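Local coordinates for protein 1,4-beta-N-Acetylmuramidase M1 (Streptomyces coelicolor, PDB 1JFX) that hydrolyses the beta-1,4 linkages between N-acetylmuramic acid and N-acetylglucosamine in bacterial peptidoglycan, acting as both lysozyme and diacetylmuramidase, at residues A[3-8]-A[200-205]; A[21-26]-A[55-60]. All coordinates share one frame; numbering follows the deposited sequence.

Contact 1: A[3-8]-A[200-205]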
loop_
_atom_site.group_PDB
_atom_site.type_symbol
_atom_site.label_atom_id
_atom_site.label_comp_id
_atom_site.label_asym_id
_atom_site.label_seq_id
_atom_site.Cartn_x
_atom_site.Cartn_y
_atom_site.Cartn_z
ATOM N N SER A 3 7.546 15.988 7.717
ATOM C CA SER A 3 8.612 16.563 6.885
ATOM C C SER A 3 8.881 15.834 5.566
ATOM O O SER A 3 8.480 14.690 5.382
ATOM C CB SER A 3 9.915 16.637 7.696
ATOM O OG SER A 3 10.541 15.365 7.797
ATOM N N GLY A 4 9.571 16.515 4.656
ATOM C CA GLY A 4 9.918 15.911 3.385
ATOM C C GLY A 4 8.720 15.553 2.521
ATOM O O GLY A 4 7.661 16.195 2.598
ATOM N N VAL A 5 8.900 14.528 1.691
ATOM C CA VAL A 5 7.862 14.071 0.773
ATOM C C VAL A 5 6.719 13.413 1.565
ATOM O O VAL A 5 6.927 12.470 2.329
ATOM C CB VAL A 5 8.465 13.095 -0.268
ATOM C CG1 VAL A 5 7.359 12.535 -1.167
ATOM C CG2 VAL A 5 9.518 13.839 -1.130
ATOM N N GLN A 6 5.509 13.924 1.356
ATOM C CA GLN A 6 4.322 13.485 2.097
ATOM C C GLN A 6 3.195 12.984 1.213
ATOM O O GLN A 6 3.091 13.367 0.051
ATOM C CB GLN A 6 3.798 14.670 2.919
ATOM C CG GLN A 6 4.716 15.105 4.047
ATOM C CD GLN A 6 4.634 14.163 5.224
ATOM O OE1 GLN A 6 3.533 13.828 5.694
ATOM N NE2 GLN A 6 5.797 13.725 5.721
ATOM N N GLY A 7 2.338 12.139 1.780
ATOM C CA GLY A 7 1.212 11.630 1.010
ATOM C C GLY A 7 0.095 11.159 1.911
ATOM O O GLY A 7 0.164 11.308 3.137
ATOM N N ILE A 8 -0.942 10.599 1.306
ATOM C CA ILE A 8 -2.065 10.061 2.070
ATOM C C ILE A 8 -2.486 8.746 1.454
ATOM O O ILE A 8 -1.968 8.345 0.415
ATOM C CB ILE A 8 -3.304 11.004 2.041
ATOM C CG1 ILE A 8 -3.786 11.212 0.597
ATOM C CG2 ILE A 8 -2.969 12.351 2.701
ATOM C CD1 ILE A 8 -5.106 12.000 0.500
ATOM N N ASN A 200 1.026 9.640 5.320
ATOM C CA ASN A 200 2.239 8.867 5.067
ATOM C C ASN A 200 3.420 9.737 4.718
ATOM O O ASN A 200 3.265 10.835 4.160
ATOM C CB ASN A 200 2.005 7.942 3.880
ATOM C CG ASN A 200 0.873 6.996 4.123
ATOM O OD1 ASN A 200 0.997 6.073 4.920
ATOM N ND2 ASN A 200 -0.258 7.235 3.465
ATOM N N LYS A 201 4.604 9.221 5.039
ATOM C CA LYS A 201 5.857 9.879 4.694
ATOM C C LYS A 201 6.588 8.909 3.747
ATOM O O LYS A 201 6.454 7.683 3.874
ATOM C CB LYS A 201 6.700 10.095 5.958
ATOM C CG LYS A 201 8.041 10.761 5.703
ATOM C CD LYS A 201 8.714 11.099 7.027
ATOM C CE LYS A 201 10.181 11.466 6.852
ATOM N NZ LYS A 201 10.390 12.720 6.063
ATOM N N PHE A 202 7.319 9.456 2.775
ATOM C CA PHE A 202 8.109 8.641 1.845
ATOM C C PHE A 202 9.568 8.809 2.264
ATOM O O PHE A 202 10.011 9.931 2.519
ATOM C CB PHE A 202 7.919 9.121 0.401
ATOM C CG PHE A 202 8.900 8.520 -0.575
ATOM C CD1 PHE A 202 8.776 7.190 -0.992
ATOM C CD2 PHE A 202 9.954 9.287 -1.075
ATOM C CE1 PHE A 202 9.692 6.628 -1.902
ATOM C CE2 PHE A 202 10.876 8.736 -1.985
ATOM C CZ PHE A 202 10.741 7.403 -2.397
ATOM N N ASN A 203 10.313 7.708 2.326
ATOM C CA ASN A 203 11.705 7.769 2.767
ATOM C C ASN A 203 12.637 8.101 1.611
ATOM O O ASN A 203 13.333 7.231 1.084
ATOM C CB ASN A 203 12.098 6.431 3.405
ATOM C CG ASN A 203 13.317 6.546 4.308
ATOM O OD1 ASN A 203 13.896 7.620 4.451
ATOM N ND2 ASN A 203 13.707 5.435 4.921
ATOM N N GLY A 204 12.655 9.371 1.225
ATOM C CA GLY A 204 13.507 9.774 0.120
ATOM C C GLY A 204 13.057 11.064 -0.534
ATOM O O GLY A 204 12.048 11.659 -0.161
ATOM N N SER A 205 13.831 11.493 -1.522
ATOM C CA SER A 205 13.575 12.723 -2.252
ATOM C C SER A 205 12.418 12.625 -3.233
ATOM O O SER A 205 11.931 11.539 -3.533
ATOM C CB SER A 205 14.814 13.095 -3.058
ATOM O OG SER A 205 15.044 12.137 -4.086
HETATM O O HOH W 1 11.781 13.792 1.502
HETATM O O HOH W 2 9.840 12.411 3.420
#
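Strands 6-8 and 200-202 run antiparallel, their N-to-C directions 139° apart and their axes 4.8 Å from each other at closest approach, with Gln6 facing Lys201 as a non-hydrogen-bonded pair and Gly7 facing Asn200 as a hydrogen-bonded one. This is the seam of the beta-alpha-barrel: the first strand of the sheet meets the last, which also pairs antiparallel with strand 181-185, so the sheet closes on itself. Gly7 N to Asn200 O and Asn200 N to Gly7 O, both 2.9 Å, form a reciprocal pair, and Phe202 N reaches Val5 O at 3.1 Å.

The extended Lys201 side chain passes the amide of Gln6, bends only at its last torsion (chi4 65°), and delivers NZ to Ser3 O at 2.8 Å, with Ser3 OG as a second acceptor. Gln6 NE2 also donates to Ser3 O. The two donors arrive from opposite faces of the carbonyl plane, the lysine well above it, so one oxygen is gripped from both sides. Gln6 OE1 is taken up by Tyr184 OH, and Ser3 OG also bonds Asp1.

On the sheet face that carries Asn200, its ND2 lies against the backbone of Ile8 and donates to Asp9 OD2, while OD1 accepts from Trp161. Asn200 is thus a second-shell partner of Asp9, a predicted active-site residue. Val5 has CG1 anti to its backbone N (chi1 176°), which sets this methyl beside Phe202 CB at 3.8 Å. Helix 206-214 covers both residues through Leu209. Val5 CG2 packs on Gly204 O at 3.5 Å, and that same oxygen receives a water proton at 2.7 Å from water 1, which accepts from Val5 N.

Contact 2: A[21-26]-A[55-60]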
loop_
_atom_site.group_PDB
_atom_site.type_symbol
_atom_site.label_atom_id
_atom_site.label_comp_id
_atom_site.label_asym_id
_atom_site.label_seq_id
_atom_site.Cartn_x
_atom_site.Cartn_y
_atom_site.Cartn_z
ATOM N N SER A 21 -7.368 19.888 -4.123
ATOM C CA SER A 21 -7.087 20.427 -2.799
ATOM C C SER A 21 -6.030 19.616 -2.077
ATOM O O SER A 21 -5.232 20.174 -1.309
ATOM C CB SER A 21 -8.360 20.485 -1.963
ATOM O OG SER A 21 -9.223 21.454 -2.521
ATOM N N VAL A 22 -6.020 18.308 -2.314
ATOM C CA VAL A 22 -5.024 17.436 -1.679
ATOM C C VAL A 22 -3.644 17.838 -2.204
ATOM O O VAL A 22 -2.672 17.931 -1.451
ATOM C CB VAL A 22 -5.302 15.943 -2.007
ATOM C CG1 VAL A 22 -4.134 15.067 -1.541
ATOM C CG2 VAL A 22 -6.588 15.500 -1.324
ATOM N N LYS A 23 -3.566 18.076 -3.509
ATOM C CA LYS A 23 -2.316 18.488 -4.129
ATOM C C LYS A 23 -1.882 19.868 -3.628
ATOM O O LYS A 23 -0.719 20.066 -3.288
ATOM C CB LYS A 23 -2.461 18.544 -5.651
ATOM C CG LYS A 23 -1.202 18.995 -6.402
ATOM C CD LYS A 23 -0.172 17.860 -6.486
ATOM C CE LYS A 23 1.016 18.227 -7.379
ATOM N NZ LYS A 23 1.782 19.377 -6.835
ATOM N N SER A 24 -2.808 20.825 -3.575
ATOM C CA SER A 24 -2.401 22.164 -3.133
ATOM C C SER A 24 -2.029 22.199 -1.649
ATOM O O SER A 24 -1.323 23.108 -1.203
ATOM C CB SER A 24 -3.479 23.207 -3.448
ATOM O OG SER A 24 -4.642 23.002 -2.688
ATOM N N ALA A 25 -2.496 21.205 -0.900
ATOM C CA ALA A 25 -2.169 21.080 0.518
ATOM C C ALA A 25 -0.697 20.676 0.676
ATOM O O ALA A 25 -0.162 20.711 1.785
ATOM C CB ALA A 25 -3.062 20.028 1.186
ATOM N N GLY A 26 -0.069 20.269 -0.426
ATOM C CA GLY A 26 1.329 19.882 -0.401
ATOM C C GLY A 26 1.617 18.394 -0.512
ATOM O O GLY A 26 2.767 17.975 -0.402
ATOM N N ALA A 55 -5.026 15.575 -10.877
ATOM C CA ALA A 55 -4.550 16.639 -9.995
ATOM C C ALA A 55 -3.031 16.681 -9.901
ATOM O O ALA A 55 -2.477 17.586 -9.277
ATOM C CB ALA A 55 -5.138 16.459 -8.605
ATOM N N GLY A 56 -2.366 15.695 -10.494
ATOM C CA GLY A 56 -0.916 15.662 -10.469
ATOM C C GLY A 56 -0.308 14.905 -9.304
ATOM O O GLY A 56 0.887 15.037 -9.033
ATOM N N ILE A 57 -1.128 14.115 -8.620
ATOM C CA ILE A 57 -0.666 13.309 -7.491
ATOM C C ILE A 57 -0.085 12.001 -8.049
ATOM O O ILE A 57 -0.678 11.383 -8.940
ATOM C CB ILE A 57 -1.857 12.975 -6.536
ATOM C CG1 ILE A 57 -2.372 14.244 -5.841
ATOM C CG2 ILE A 57 -1.430 11.940 -5.501
ATOM C CD1 ILE A 57 -1.393 14.841 -4.817
ATOM N N ILE A 58 1.090 11.599 -7.567
ATOM C CA ILE A 58 1.701 10.329 -7.980
ATOM C C ILE A 58 0.909 9.330 -7.136
ATOM O O ILE A 58 0.983 9.343 -5.913
ATOM C CB ILE A 58 3.209 10.309 -7.640
ATOM C CG1 ILE A 58 3.929 11.367 -8.488
ATOM C CG2 ILE A 58 3.799 8.938 -7.910
ATOM C CD1 ILE A 58 5.378 11.585 -8.098
ATOM N N ARG A 59 0.138 8.472 -7.789
ATOM C CA ARG A 59 -0.748 7.582 -7.060
ATOM C C ARG A 59 -0.717 6.128 -7.452
ATOM O O ARG A 59 -0.395 5.795 -8.590
ATOM C CB ARG A 59 -2.174 8.107 -7.213
ATOM C CG ARG A 59 -2.626 8.269 -8.680
ATOM C CD ARG A 59 -3.365 7.035 -9.142
ATOM N NE ARG A 59 -3.886 7.166 -10.508
ATOM C CZ ARG A 59 -3.181 6.908 -11.605
ATOM N NH1 ARG A 59 -1.915 6.520 -11.501
ATOM N NH2 ARG A 59 -3.760 6.959 -12.803
ATOM N N GLY A 60 -1.074 5.275 -6.494
ATOM C CA GLY A 60 -1.108 3.840 -6.731
ATOM C C GLY A 60 -2.332 3.239 -6.059
ATOM O O GLY A 60 -3.077 3.940 -5.369
#
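Lys23 meets two flat peptide groups, those following Ala55 and Gly56, and touches each differently. Its CE stands almost directly above the carbonyl oxygen of Gly56, 3.6 Å from O, with CD over the neighbouring carbonyl carbon, so the end of the aliphatic chain covers one face of that peptide; the helix segment puts no atom on the opposite face. At the Ala55 peptide the approach is to the carbonyl tip instead: Lys23 CG comes within 3.4 Å of Ala55 O, tilted out of the plane, and CB, CG, CD and CE all keep to the same side.

The torsions account for this path. Lys23 CG is anti to the backbone N, which carries the chain off the helix, and the bend at chi2 (77°) brings CD back to 3.7 Å from Ile57 CD1. That methyl is also 3.8 Å from Lys23 CA, and the lysine chain and the isoleucine run antiparallel alongside one another. Val22 CG1 adds a looser apolar touch on Ile57 CD1 at 4.3 Å. The interface is therefore made of van der Waals contacts, methylene groups lying on carbonyl oxygens and on a buried isoleucine, and it buries 191 Å², both sides summed.

Each segment includes a Schellman motif. Gly26 closes helix 19-24 and Gly56 closes helix 45-54, both with positive phi (107° and 91°), a backbone shape that favours glycine. Val22 also packs on Ile17 and Met27, while Ile57 leads into strand 58-64. The arrangement, a helix flank laid against the turn joining the next helix to its strand, belongs to the successive beta-alpha-beta crossovers of the barrel in this glycosyl hydrolase family 25 enzyme.

The centres of the two contacts are 12 Å apart, on the same side of the chain's centre. Along the sequence contact 2 is nested within contact 1: strand 6-10 leads to helix 19-24, then come strand 29-36, helix 45-54 and strand 58-64, and strand 196-202 returns to the first strand. Both reach one sheet, in which strand 29-36 lies between strands 6-10 and 58-64. Contact 1 closes the barrel seam, whereas contact 2 sets helix 19-24 against the turn that leads into strand 58-64. They touch directly where Ile8 CD1 meets Val22 CG1 at 3.8 Å, so apolar packing runs from the seam to the first helix.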